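Local coordinates for beta-galactosidase (Marinomonas sp. ef1, PDB 6Y2K), which hydrolyses terminal beta-D-galactosyl residues from galactosides as a cold-active, hexameric glycoside hydrolase of family GH42, at residues K390-S395 and V650-K655; W337-F342 and V618-N623; E116-V121 and V227-E232; E52-S57 and T122-R127. All coordinates share one frame; numbering follows the deposited sequence. Where two conformers were deposited one is given.

Contact 1. Residues K390-S395 and V650-K655; sequences KVLAES and VAIWKK
The carbonyl group of Ser395 has the ammonium of Lys654 above its plane, 49° out of it and not on a lone pair. Lys654 NZ lies 2.9 Å from Ser395 O. The same nitrogen also donates to Ser395 OG, 2.8 Å from Lys654 NZ, so one ammonium holds both oxygens of the residue. The serine hydroxyl is turned beside its own carbonyl carbon (chi1 177°), which brings both oxygens to one ammonium. On the strand side, Lys654 leaves the backbone with CG between N and the carbonyl carbon (chi1 60°) and then runs fully extended, reaching the helix with its tip while its side chain also touches Ile396. Deeper in, Leu392 CG approaches the Ile652 CG2 branch at 4.2 Å, a loose apolar touch, with Trp339 of helix 333-343 packing on both side chains. Helix 377-395, which follows the last barrel strand, is thus tied at its C-terminal end to the terminal antiparallel sheet. A positive charge placed there is probably favourable, since carbonyls at a helix C-terminus carry partial negative charge and Ser395 O is one of them.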
loop_
_atom_site.group_PDB
_atom_site.type_symbol
_atom_site.label_atom_id
_atom_site.label_comp_id
_atom_site.label_asym_id
_atom_site.label_seq_id
_atom_site.Cartn_x
_atom_site.Cartn_y
_atom_site.Cartn_z
ATOM N N LYS A 390 14.678 -48.769 12.056
ATOM C CA LYS A 390 14.548 -50.092 12.694
ATOM C C LYS A 390 13.106 -50.363 13.132
ATOM O O LYS A 390 12.586 -51.448 12.882
ATOM C CB LYS A 390 15.499 -50.239 13.880
ATOM C CG LYS A 390 16.960 -50.333 13.471
ATOM C CD LYS A 390 17.855 -50.379 14.691
ATOM C CE LYS A 390 19.324 -50.408 14.305
ATOM N NZ LYS A 390 20.174 -50.002 15.462
ATOM N N VAL A 391 12.466 -49.356 13.734
ATOM C CA VAL A 391 11.039 -49.426 14.114
ATOM C C VAL A 391 10.155 -49.695 12.890
ATOM O O VAL A 391 9.258 -50.548 12.936
ATOM C CB VAL A 391 10.571 -48.146 14.848
ATOM C CG1 VAL A 391 9.062 -48.149 15.075
ATOM C CG2 VAL A 391 11.284 -47.992 16.187
ATOM N N LEU A 392 10.424 -48.985 11.798
ATOM C CA LEU A 392 9.672 -49.161 10.567
ATOM C C LEU A 392 9.846 -50.575 10.024
ATOM O O LEU A 392 8.866 -51.236 9.718
ATOM C CB LEU A 392 10.114 -48.156 9.499
ATOM C CG LEU A 392 9.160 -47.729 8.368
ATOM C CD1 LEU A 392 9.945 -47.465 7.084
ATOM C CD2 LEU A 392 7.986 -48.655 8.089
ATOM N N ALA A 393 11.098 -51.018 9.907
ATOM C CA ALA A 393 11.415 -52.335 9.364
ATOM C C ALA A 393 10.701 -53.442 10.149
ATOM O O ALA A 393 10.087 -54.326 9.552
ATOM C CB ALA A 393 12.924 -52.567 9.364
ATOM N N GLU A 394 10.754 -53.361 11.477
ATOM C CA GLU A 394 10.090 -54.341 12.334
ATOM C C GLU A 394 8.565 -54.326 12.173
ATOM O O GLU A 394 7.950 -55.392 12.112
ATOM C CB GLU A 394 10.462 -54.140 13.805
ATOM C CG GLU A 394 9.761 -55.126 14.736
ATOM C CD GLU A 394 10.413 -55.257 16.100
ATOM O OE1 GLU A 394 10.878 -54.230 16.653
ATOM O OE2 GLU A 394 10.444 -56.395 16.630
ATOM N N SER A 395 7.968 -53.133 12.106
ATOM C CA SER A 395 6.509 -53.001 11.960
ATOM C C SER A 395 5.968 -53.660 10.701
ATOM O O SER A 395 4.874 -54.227 10.728
ATOM C CB SER A 395 6.075 -51.528 11.996
ATOM O OG SER A 395 4.674 -51.395 11.785
ATOM N N VAL A 650 7.593 -35.437 10.345
ATOM C CA VAL A 650 7.405 -36.583 9.470
ATOM C C VAL A 650 6.456 -37.561 10.162
ATOM O O VAL A 650 6.573 -37.782 11.367
ATOM C CB VAL A 650 8.748 -37.326 9.239
ATOM C CG1 VAL A 650 8.572 -38.501 8.284
ATOM C CG2 VAL A 650 9.824 -36.368 8.727
ATOM N N ALA A 651 5.526 -38.136 9.404
ATOM C CA ALA A 651 4.762 -39.294 9.870
ATOM C C ALA A 651 4.819 -40.392 8.815
ATOM O O ALA A 651 4.855 -40.106 7.614
ATOM C CB ALA A 651 3.324 -38.914 10.178
ATOM N N ILE A 652 4.830 -41.642 9.279
ATOM C CA ILE A 652 4.921 -42.813 8.408
ATOM C C ILE A 652 3.795 -43.787 8.777
ATOM O O ILE A 652 3.642 -44.149 9.947
ATOM C CB ILE A 652 6.296 -43.511 8.521
ATOM C CG1 ILE A 652 7.420 -42.480 8.278
ATOM C CG2 ILE A 652 6.379 -44.681 7.539
ATOM C CD1 ILE A 652 8.820 -43.030 8.358
ATOM N N TRP A 653 3.027 -44.186 7.765
ATOM C CA TRP A 653 1.862 -45.049 7.907
ATOM C C TRP A 653 2.056 -46.291 7.036
ATOM O O TRP A 653 2.756 -46.234 6.025
ATOM C CB TRP A 653 0.592 -44.328 7.424
ATOM C CG TRP A 653 0.212 -43.067 8.168
ATOM C CD1 TRP A 653 0.868 -41.858 8.153
ATOM C CD2 TRP A 653 -0.942 -42.883 8.994
ATOM N NE1 TRP A 653 0.202 -40.946 8.945
ATOM C CE2 TRP A 653 -0.910 -41.551 9.475
ATOM C CE3 TRP A 653 -1.996 -43.721 9.389
ATOM C CZ2 TRP A 653 -1.896 -41.038 10.322
ATOM C CZ3 TRP A 653 -2.983 -43.210 10.235
ATOM C CH2 TRP A 653 -2.921 -41.877 10.693
ATOM N N LYS A 654 1.415 -47.395 7.418
ATOM C CA LYS A 654 1.364 -48.598 6.585
ATOM C C LYS A 654 -0.074 -48.900 6.175
ATOM O O LYS A 654 -0.993 -48.769 6.983
ATOM C CB LYS A 654 1.995 -49.807 7.290
ATOM C CG LYS A 654 1.368 -50.227 8.610
ATOM C CD LYS A 654 2.123 -51.415 9.197
ATOM C CE LYS A 654 1.553 -51.842 10.544
ATOM N NZ LYS A 654 2.405 -52.866 11.219
ATOM N N LYS A 655 -0.261 -49.284 4.914
ATOM C CA LYS A 655 -1.578 -49.644 4.405
ATOM C C LYS A 655 -2.074 -50.920 5.092
ATOM O O LYS A 655 -1.275 -51.811 5.391
ATOM C CB LYS A 655 -1.534 -49.843 2.893
ATOM C CG LYS A 655 -1.267 -48.561 2.128
ATOM C CD LYS A 655 -1.203 -48.823 0.636
ATOM C CE LYS A 655 -0.671 -47.617 -0.114
ATOM N NZ LYS A 655 -0.586 -47.886 -1.575
#

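Contact 2. Residues W337-F342 and V618-N623; sequences WTWEAF and VIFAFN
Phe622 drives the rim of its ring against the backbone of helix 333-343, and here the contact is tight. Phe622 CE1 comes within 3.4 Å of Glu340 N, Phe622 CZ within 3.6 Å of Glu340 CA, and Trp339 O sits at the ring edge, 3.7 Å from Phe622 CZ. The CB of Trp339 lies in the plane of the same ring, 3.9 Å from Phe622 CE1. Two residues earlier on the same side of the strand, Phe620 makes a less close approach: its edge meets the six-membered ring of Trp339, Phe620 CE2 to Trp339 CZ3 3.8 Å, and the two side chains cross at about a right angle. Each ring is backed from within its own segment, Phe342 CD2 lying over a face of the Trp339 indole and Val618 CG1 over a face of Phe620. Nothing at this contact opens to solvent. Its looser side is instead the end of Glu340, whose CG is anti to the backbone N (chi1 175°), leading the carboxylate away from 618-623 to Tyr624, just beyond the strand's end, and to His299. Trp339 NE1 likewise finds Glu388 of helix 377-395. The aromatic C-H edge toward Trp339 O is consistent with a weak electrostatic attraction, but the contact consists mainly of buried apolar and aromatic surface, which probably accounts for most of the join, while the polar ends find partners outside it.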
loop_
_atom_site.group_PDB
_atom_site.type_symbol
_atom_site.label_atom_id
_atom_site.label_comp_id
_atom_site.label_asym_id
_atom_site.label_seq_id
_atom_site.Cartn_x
_atom_site.Cartn_y
_atom_site.Cartn_z
ATOM N N TRP A 337 14.589 -34.002 6.107
ATOM C CA TRP A 337 15.244 -34.173 4.805
ATOM C C TRP A 337 15.691 -35.606 4.568
ATOM O O TRP A 337 15.665 -36.087 3.433
ATOM C CB TRP A 337 16.456 -33.228 4.660
ATOM C CG TRP A 337 16.141 -31.762 4.779
ATOM C CD1 TRP A 337 15.024 -31.119 4.322
ATOM C CD2 TRP A 337 16.976 -30.752 5.361
ATOM N NE1 TRP A 337 15.101 -29.773 4.598
ATOM C CE2 TRP A 337 16.288 -29.520 5.238
ATOM C CE3 TRP A 337 18.237 -30.770 5.990
ATOM C CZ2 TRP A 337 16.818 -28.310 5.713
ATOM C CZ3 TRP A 337 18.763 -29.569 6.464
ATOM C CH2 TRP A 337 18.052 -28.350 6.316
ATOM N N THR A 338 16.105 -36.280 5.640
ATOM C CA THR A 338 16.558 -37.670 5.560
ATOM C C THR A 338 15.404 -38.599 5.193
ATOM O O THR A 338 15.516 -39.363 4.227
ATOM C CB THR A 338 17.244 -38.113 6.871
ATOM O OG1 THR A 338 18.288 -37.191 7.206
ATOM C CG2 THR A 338 17.856 -39.516 6.745
ATOM N N TRP A 339 14.299 -38.535 5.946
ATOM C CA TRP A 339 13.099 -39.322 5.606
ATOM C C TRP A 339 12.564 -38.978 4.232
ATOM O O TRP A 339 12.101 -39.856 3.513
ATOM C CB TRP A 339 11.986 -39.165 6.643
ATOM C CG TRP A 339 12.145 -40.100 7.781
ATOM C CD1 TRP A 339 12.401 -39.782 9.074
ATOM C CD2 TRP A 339 12.096 -41.524 7.714
ATOM N NE1 TRP A 339 12.497 -40.926 9.836
ATOM C CE2 TRP A 339 12.322 -42.013 9.019
ATOM C CE3 TRP A 339 11.880 -42.438 6.680
ATOM C CZ2 TRP A 339 12.332 -43.377 9.315
ATOM C CZ3 TRP A 339 11.896 -43.805 6.976
ATOM C CH2 TRP A 339 12.109 -44.255 8.284
ATOM N N GLU A 340 12.629 -37.696 3.876
ATOM C CA GLU A 340 12.238 -37.241 2.543
ATOM C C GLU A 340 12.980 -38.055 1.490
ATOM O O GLU A 340 12.350 -38.669 0.621
ATOM C CB GLU A 340 12.520 -35.731 2.399
ATOM C CG GLU A 340 12.281 -35.108 1.038
ATOM C CD GLU A 340 13.072 -33.814 0.896
ATOM O OE1 GLU A 340 14.227 -33.894 0.429
ATOM O OE2 GLU A 340 12.559 -32.737 1.284
ATOM N N ALA A 341 14.310 -38.084 1.581
ATOM C CA ALA A 341 15.123 -38.842 0.611
ATOM C C ALA A 341 14.733 -40.328 0.578
ATOM O O ALA A 341 14.572 -40.906 -0.509
ATOM C CB ALA A 341 16.604 -38.681 0.894
ATOM N N PHE A 342 14.535 -40.928 1.753
ATOM C CA PHE A 342 14.095 -42.344 1.835
ATOM C C PHE A 342 12.745 -42.581 1.155
ATOM O O PHE A 342 12.576 -43.593 0.478
ATOM C CB PHE A 342 14.014 -42.831 3.284
ATOM C CG PHE A 342 15.352 -42.939 3.995
ATOM C CD1 PHE A 342 16.555 -43.119 3.305
ATOM C CD2 PHE A 342 15.387 -42.907 5.377
ATOM C CE1 PHE A 342 17.759 -43.216 3.992
ATOM C CE2 PHE A 342 16.584 -43.035 6.068
ATOM C CZ PHE A 342 17.772 -43.182 5.376
ATOM N N VAL A 618 3.945 -48.475 2.210
ATOM C CA VAL A 618 4.343 -47.440 3.186
ATOM C C VAL A 618 3.984 -46.046 2.640
ATOM O O VAL A 618 4.237 -45.759 1.461
ATOM C CB VAL A 618 5.850 -47.518 3.517
ATOM C CG1 VAL A 618 6.238 -46.492 4.582
ATOM C CG2 VAL A 618 6.219 -48.924 3.973
ATOM N N ILE A 619 3.370 -45.221 3.498
ATOM C CA ILE A 619 2.986 -43.842 3.172
ATOM C C ILE A 619 3.850 -42.909 4.013
ATOM O O ILE A 619 3.860 -43.025 5.240
ATOM C CB ILE A 619 1.505 -43.535 3.512
ATOM C CG1 ILE A 619 0.553 -44.643 3.051
ATOM C CG2 ILE A 619 1.075 -42.220 2.879
ATOM C CD1 ILE A 619 0.299 -44.643 1.565
ATOM N N PHE A 620 4.569 -41.990 3.368
ATOM C CA PHE A 620 5.414 -41.019 4.077
ATOM C C PHE A 620 4.738 -39.660 3.972
ATOM O O PHE A 620 4.421 -39.231 2.875
ATOM C CB PHE A 620 6.819 -40.936 3.453
ATOM C CG PHE A 620 7.563 -42.258 3.388
ATOM C CD1 PHE A 620 7.308 -43.170 2.371
ATOM C CD2 PHE A 620 8.549 -42.571 4.324
ATOM C CE1 PHE A 620 8.000 -44.380 2.300
ATOM C CE2 PHE A 620 9.246 -43.773 4.255
ATOM C CZ PHE A 620 8.969 -44.683 3.244
ATOM N N ALA A 621 4.512 -38.990 5.101
ATOM C CA ALA A 621 3.917 -37.654 5.102
ATOM C C ALA A 621 4.871 -36.666 5.751
ATOM O O ALA A 621 5.526 -37.003 6.730
ATOM C CB ALA A 621 2.595 -37.660 5.839
ATOM N N PHE A 622 4.904 -35.446 5.202
ATOM C CA PHE A 622 5.849 -34.384 5.564
ATOM C C PHE A 622 5.138 -33.044 5.726
ATOM O O PHE A 622 4.238 -32.721 4.956
ATOM C CB PHE A 622 6.912 -34.237 4.465
ATOM C CG PHE A 622 7.631 -35.515 4.167
ATOM C CD1 PHE A 622 8.709 -35.908 4.942
ATOM C CD2 PHE A 622 7.194 -36.352 3.142
ATOM C CE1 PHE A 622 9.353 -37.108 4.691
ATOM C CE2 PHE A 622 7.836 -37.547 2.889
ATOM C CZ PHE A 622 8.919 -37.923 3.661
ATOM N N ASN A 623 5.553 -32.260 6.717
ATOM C CA ASN A 623 5.003 -30.922 6.923
ATOM C C ASN A 623 6.155 -29.925 6.923
ATOM O O ASN A 623 6.902 -29.840 7.891
ATOM C CB ASN A 623 4.223 -30.859 8.243
ATOM C CG ASN A 623 3.562 -29.505 8.489
ATOM O OD1 ASN A 623 3.581 -28.610 7.640
ATOM N ND2 ASN A 623 2.958 -29.360 9.665
#

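Contact 3. Residues E116-V121 and V227-E232; sequences ECRRMV and VDILRE
Arg118 is the first residue from the N-terminal end of 116-121 to touch the partner helix, and it does so with its base: Ile229 CD1 rests 4.0 Å from Arg118 CG and 3.8 Å from Arg118 O, the two side chains crossing at about a right angle. In the conformer given, the guanidinium turns back to pair with Glu115. Arg119 points away, in its given conformer with a long salt bridge to Glu116 and another to Glu43. One turn after Arg118 comes Val121, whose CG1 is swung anti to the backbone N (chi1 174°) and fits against both residues opposite, 3.9 Å from Ile229 CG2 and 4.4 Å from Leu230 CG. Ile229 therefore spans the turn: CD1 reaches Arg118 and also brushes Val121, while CG2 packs on Val121. The axes of the two six-residue segments pass 10.2 Å apart at 20°. Such near-parallel packing of helices 111-128 and 205-233, which flank strand 134-138 in sequence, is what consecutive outer helices of a (beta/alpha)8 TIM barrel make.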
loop_
_atom_site.group_PDB
_atom_site.type_symbol
_atom_site.label_atom_id
_atom_site.label_comp_id
_atom_site.label_asym_id
_atom_site.label_seq_id
_atom_site.Cartn_x
_atom_site.Cartn_y
_atom_site.Cartn_z
ATOM N N GLU A 116 47.104 -37.120 -16.875
ATOM C CA GLU A 116 47.444 -37.069 -15.443
ATOM C C GLU A 116 46.382 -37.775 -14.588
ATOM O O GLU A 116 46.725 -38.465 -13.631
ATOM C CB GLU A 116 47.647 -35.631 -14.937
ATOM C CG GLU A 116 48.836 -34.895 -15.552
ATOM C CD GLU A 116 50.181 -35.216 -14.903
ATOM O OE1 GLU A 116 50.311 -36.251 -14.213
ATOM O OE2 GLU A 116 51.129 -34.413 -15.086
ATOM N N CYS A 117 45.105 -37.613 -14.946
ATOM C CA CYS A 117 44.016 -38.327 -14.265
ATOM C C CYS A 117 44.125 -39.842 -14.467
ATOM O O CYS A 117 43.911 -40.604 -13.520
ATOM C CB CYS A 117 42.640 -37.820 -14.717
ATOM S SG CYS A 117 42.265 -36.137 -14.165
ATOM N N ARG A 118 44.438 -40.266 -15.696
ATOM C CA ARG A 118 44.658 -41.687 -15.983
ATOM C C ARG A 118 45.728 -42.266 -15.054
ATOM O O ARG A 118 45.534 -43.344 -14.492
ATOM C CB ARG A 118 45.051 -41.920 -17.446
ATOM C CG ARG A 118 44.915 -43.379 -17.897
ATOM C CD ARG A 118 45.549 -43.605 -19.265
ATOM N NE ARG A 118 45.060 -42.647 -20.250
ATOM C CZ ARG A 118 43.863 -42.710 -20.819
ATOM N NH1 ARG A 118 43.026 -43.689 -20.506
ATOM N NH2 ARG A 118 43.506 -41.790 -21.700
ATOM N N ARG A 119 46.839 -41.535 -14.891
ATOM C CA ARG A 119 47.941 -41.956 -14.010
ATOM C C ARG A 119 47.503 -42.116 -12.562
ATOM O O ARG A 119 47.738 -43.157 -11.951
ATOM C CB ARG A 119 49.121 -40.967 -14.055
ATOM C CG ARG A 119 50.348 -41.460 -13.283
ATOM C CD ARG A 119 51.455 -40.422 -13.102
ATOM N NE ARG A 119 50.996 -39.247 -12.370
ATOM C CZ ARG A 119 51.250 -38.995 -11.087
ATOM N NH1 ARG A 119 51.993 -39.820 -10.353
ATOM N NH2 ARG A 119 50.758 -37.890 -10.555
ATOM N N MET A 120 46.884 -41.073 -12.005
ATOM C CA MET A 120 46.522 -41.073 -10.585
ATOM C C MET A 120 45.396 -42.059 -10.265
ATOM O O MET A 120 45.451 -42.750 -9.245
ATOM C CB MET A 120 46.156 -39.657 -10.092
ATOM C CG MET A 120 45.586 -39.608 -8.678
ATOM S SD MET A 120 46.670 -40.281 -7.402
ATOM C CE MET A 120 47.836 -38.942 -7.192
ATOM N N VAL A 121 44.382 -42.116 -11.123
ATOM C CA VAL A 121 43.266 -43.034 -10.896
ATOM C C VAL A 121 43.729 -44.492 -11.014
ATOM O O VAL A 121 43.278 -45.342 -10.244
ATOM C CB VAL A 121 42.061 -42.743 -11.813
ATOM C CG1 VAL A 121 40.976 -43.810 -11.651
ATOM C CG2 VAL A 121 41.482 -41.370 -11.479
ATOM N N VAL A 227 35.961 -44.427 -15.080
ATOM C CA VAL A 227 35.097 -45.613 -14.988
ATOM C C VAL A 227 35.785 -46.866 -15.570
ATOM O O VAL A 227 35.734 -47.942 -14.964
ATOM C CB VAL A 227 33.734 -45.368 -15.696
ATOM C CG1 VAL A 227 32.966 -46.669 -15.928
ATOM C CG2 VAL A 227 32.878 -44.392 -14.896
ATOM N N ASP A 228 36.408 -46.729 -16.742
ATOM C CA ASP A 228 37.069 -47.880 -17.384
ATOM C C ASP A 228 38.177 -48.465 -16.492
ATOM O O ASP A 228 38.274 -49.694 -16.347
ATOM C CB ASP A 228 37.626 -47.524 -18.760
ATOM C CG ASP A 228 36.544 -47.274 -19.800
ATOM O OD1 ASP A 228 35.360 -47.622 -19.595
ATOM O OD2 ASP A 228 36.902 -46.726 -20.856
ATOM N N ILE A 229 38.972 -47.586 -15.874
ATOM C CA ILE A 229 40.017 -48.003 -14.932
ATOM C C ILE A 229 39.427 -48.698 -13.702
ATOM O O ILE A 229 39.949 -49.737 -13.264
ATOM C CB ILE A 229 40.875 -46.800 -14.471
ATOM C CG1 ILE A 229 41.679 -46.229 -15.645
ATOM C CG2 ILE A 229 41.828 -47.197 -13.340
ATOM C CD1 ILE A 229 42.148 -44.805 -15.434
ATOM N N LEU A 230 38.358 -48.116 -13.147
ATOM C CA LEU A 230 37.731 -48.647 -11.946
ATOM C C LEU A 230 36.998 -49.976 -12.203
ATOM O O LEU A 230 37.005 -50.842 -11.323
ATOM C CB LEU A 230 36.806 -47.604 -11.300
ATOM C CG LEU A 230 37.520 -46.352 -10.754
ATOM C CD1 LEU A 230 36.534 -45.217 -10.494
ATOM C CD2 LEU A 230 38.322 -46.670 -9.498
ATOM N N ARG A 231 36.398 -50.145 -13.384
ATOM C CA ARG A 231 35.806 -51.441 -13.783
ATOM C C ARG A 231 36.844 -52.563 -13.831
ATOM O O ARG A 231 36.569 -53.686 -13.402
ATOM C CB ARG A 231 35.150 -51.371 -15.172
ATOM C CG ARG A 231 33.880 -50.548 -15.288
ATOM C CD ARG A 231 32.811 -50.981 -14.312
ATOM N NE ARG A 231 31.569 -50.245 -14.530
ATOM C CZ ARG A 231 30.573 -50.165 -13.651
ATOM N NH1 ARG A 231 30.644 -50.772 -12.457
ATOM N NH2 ARG A 231 29.500 -49.451 -13.965
ATOM N N GLU A 232 38.017 -52.251 -14.378
ATOM C CA GLU A 232 39.113 -53.218 -14.508
ATOM C C GLU A 232 39.668 -53.615 -13.138
ATOM O O GLU A 232 39.771 -54.805 -12.828
ATOM C CB GLU A 232 40.220 -52.629 -15.401
ATOM C CG GLU A 232 41.506 -53.444 -15.553
ATOM C CD GLU A 232 41.315 -54.821 -16.169
ATOM O OE1 GLU A 232 42.251 -55.648 -16.044
ATOM O OE2 GLU A 232 40.257 -55.092 -16.790
#

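Contact 4. Residues E52-S57 and T122-R127; sequences EWLDES and TMMAER
Asp55 and Arg127 form a two-pronged salt bridge, the guanidinium approaching side-on so that NE and one terminal nitrogen each donate to a different carboxylate oxygen. Arg127 NH2 reaches Asp55 OD2 at 2.9 Å, nearly straight (168°). Arg127 NE donates to Asp55 OD1 at 3.1 Å, where the syn lone pair receives it. The planes are 40° apart; OD2 is met on its syn side but tilted out of the carboxylate plane, while it lies in the guanidinium plane. Asp55 OD1 has a further partner in the hydroxyl of Tyr128, which should help fix the rotation of the carboxylate. An arginine chain extended from CG to NE spans the gap between the helices. Behind this polar clasp, on the buried side, Leu54 CD2 meets Met124 CE at 4.0 Å, and Trp51 packs on both Met124 and Arg127. Helix 52-63, lying between barrel strands 29-34 and 67-71 in sequence, is so joined to helix 111-128, the next long barrel helix, whose Ala125 faces helix 205-233.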
loop_
_atom_site.group_PDB
_atom_site.type_symbol
_atom_site.label_atom_id
_atom_site.label_comp_id
_atom_site.label_asym_id
_atom_site.label_seq_id
_atom_site.Cartn_x
_atom_site.Cartn_y
_atom_site.Cartn_z
ATOM N N GLU A 52 50.411 -43.992 3.254
ATOM C CA GLU A 52 50.309 -44.521 4.625
ATOM C C GLU A 52 49.065 -44.015 5.375
ATOM O O GLU A 52 48.377 -44.803 6.033
ATOM C CB GLU A 52 51.580 -44.194 5.411
ATOM C CG GLU A 52 51.637 -44.738 6.838
ATOM C CD GLU A 52 52.853 -44.212 7.581
ATOM O OE1 GLU A 52 52.688 -43.276 8.401
ATOM O OE2 GLU A 52 53.976 -44.709 7.321
ATOM N N TRP A 53 48.785 -42.714 5.273
ATOM C CA TRP A 53 47.617 -42.105 5.940
ATOM C C TRP A 53 46.310 -42.796 5.537
ATOM O O TRP A 53 45.465 -43.092 6.385
ATOM C CB TRP A 53 47.534 -40.585 5.657
ATOM C CG TRP A 53 47.197 -40.244 4.234
ATOM C CD1 TRP A 53 48.051 -40.207 3.173
ATOM C CD2 TRP A 53 45.898 -39.934 3.713
ATOM N NE1 TRP A 53 47.367 -39.890 2.021
ATOM C CE2 TRP A 53 46.043 -39.717 2.324
ATOM C CE3 TRP A 53 44.624 -39.827 4.283
ATOM C CZ2 TRP A 53 44.962 -39.390 1.500
ATOM C CZ3 TRP A 53 43.548 -39.505 3.462
ATOM C CH2 TRP A 53 43.727 -39.286 2.085
ATOM N N LEU A 54 46.167 -43.071 4.247
ATOM C CA LEU A 54 44.942 -43.641 3.703
ATOM C C LEU A 54 44.877 -45.142 3.976
ATOM O O LEU A 54 43.811 -45.664 4.303
ATOM C CB LEU A 54 44.851 -43.346 2.209
ATOM C CG LEU A 54 43.586 -43.765 1.453
ATOM C CD1 LEU A 54 42.325 -43.257 2.139
ATOM C CD2 LEU A 54 43.670 -43.254 0.021
ATOM N N ASP A 55 46.017 -45.828 3.855
ATOM C CA ASP A 55 46.136 -47.243 4.252
ATOM C C ASP A 55 45.616 -47.455 5.673
ATOM O O ASP A 55 44.828 -48.373 5.918
ATOM C CB ASP A 55 47.597 -47.730 4.203
ATOM C CG ASP A 55 48.208 -47.693 2.805
ATOM O OD1 ASP A 55 47.470 -47.795 1.787
ATOM O OD2 ASP A 55 49.460 -47.565 2.733
ATOM N N GLU A 56 46.053 -46.596 6.592
ATOM C CA GLU A 56 45.667 -46.688 7.997
ATOM C C GLU A 56 44.220 -46.294 8.256
ATOM O O GLU A 56 43.537 -46.948 9.045
ATOM C CB GLU A 56 46.596 -45.853 8.873
ATOM C CG GLU A 56 48.006 -46.422 8.923
ATOM C CD GLU A 56 49.015 -45.520 9.610
ATOM O OE1 GLU A 56 48.657 -44.421 10.104
ATOM O OE2 GLU A 56 50.193 -45.924 9.642
ATOM N N SER A 57 43.767 -45.223 7.605
ATOM C CA SER A 57 42.387 -44.751 7.762
ATOM C C SER A 57 41.372 -45.796 7.306
ATOM O O SER A 57 40.402 -46.057 8.011
ATOM C CB SER A 57 42.161 -43.424 7.013
ATOM O OG SER A 57 40.804 -43.020 7.089
ATOM N N THR A 122 44.620 -44.770 -11.962
ATOM C CA THR A 122 45.237 -46.094 -12.065
ATOM C C THR A 122 46.035 -46.436 -10.806
ATOM O O THR A 122 45.873 -47.529 -10.259
ATOM C CB THR A 122 46.133 -46.218 -13.308
ATOM O OG1 THR A 122 45.343 -45.995 -14.480
ATOM C CG2 THR A 122 46.773 -47.623 -13.388
ATOM N N MET A 123 46.875 -45.508 -10.340
ATOM C CA MET A 123 47.614 -45.713 -9.085
ATOM C C MET A 123 46.689 -46.066 -7.920
ATOM O O MET A 123 46.929 -47.041 -7.211
ATOM C CB MET A 123 48.432 -44.476 -8.698
ATOM C CG MET A 123 49.760 -44.313 -9.420
ATOM S SD MET A 123 50.813 -43.113 -8.562
ATOM C CE MET A 123 49.897 -41.609 -8.811
ATOM N N MET A 124 45.634 -45.269 -7.732
ATOM C CA MET A 124 44.667 -45.484 -6.635
ATOM C C MET A 124 43.879 -46.772 -6.759
ATOM O O MET A 124 43.711 -47.487 -5.772
ATOM C CB MET A 124 43.645 -44.346 -6.549
ATOM C CG MET A 124 43.993 -43.258 -5.567
ATOM S SD MET A 124 42.580 -42.170 -5.286
ATOM C CE MET A 124 42.052 -42.511 -3.612
ATOM N N ALA A 125 43.360 -47.023 -7.957
ATOM C CA ALA A 125 42.572 -48.227 -8.237
ATOM C C ALA A 125 43.382 -49.526 -8.086
ATOM O O ALA A 125 42.838 -50.546 -7.657
ATOM C CB ALA A 125 41.980 -48.145 -9.628
ATOM N N GLU A 126 44.664 -49.491 -8.460
ATOM C CA GLU A 126 45.532 -50.653 -8.289
ATOM C C GLU A 126 45.796 -50.904 -6.800
ATOM O O GLU A 126 45.724 -52.044 -6.349
ATOM C CB GLU A 126 46.818 -50.521 -9.127
ATOM C CG GLU A 126 46.529 -50.755 -10.609
ATOM C CD GLU A 126 47.686 -50.450 -11.545
ATOM O OE1 GLU A 126 48.578 -49.647 -11.195
ATOM O OE2 GLU A 126 47.686 -51.009 -12.661
ATOM N N ARG A 127 46.052 -49.846 -6.033
ATOM C CA ARG A 127 46.320 -50.000 -4.601
ATOM C C ARG A 127 45.086 -50.414 -3.780
ATOM O O ARG A 127 45.202 -51.263 -2.878
ATOM C CB ARG A 127 46.917 -48.718 -4.005
ATOM C CG ARG A 127 47.432 -48.892 -2.577
ATOM C CD ARG A 127 48.327 -47.749 -2.116
ATOM N NE ARG A 127 49.008 -48.068 -0.855
ATOM C CZ ARG A 127 50.122 -48.805 -0.738
ATOM N NH1 ARG A 127 50.726 -49.325 -1.801
ATOM N NH2 ARG A 127 50.638 -49.038 0.466
#

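Overall arrangement
The four contacts fall into two pairs. Contacts 3 and 4, with centres 14 Å apart, share helix 111-128: Ile229 of one touches Thr122 and Ala125 of the other, so helices 52-63, 111-128 and 205-233 form a continuous row on the outside of the barrel. Contacts 1 and 2, 11 Å apart, use neighbouring strands 649-655 and 618-623 of the terminal antiparallel sheet, bridged by backbone pairing of Ala651 with Ala621 and Trp653 with Ile619. The pairs are about 37 to 42 Å apart between centres. Segments alternate within each pair, and contacts 3 and 4 close before 2 and 1 open; one pair joins neighbouring helices of the barrel's outer layer, the other attaches the terminal sheet to the barrel.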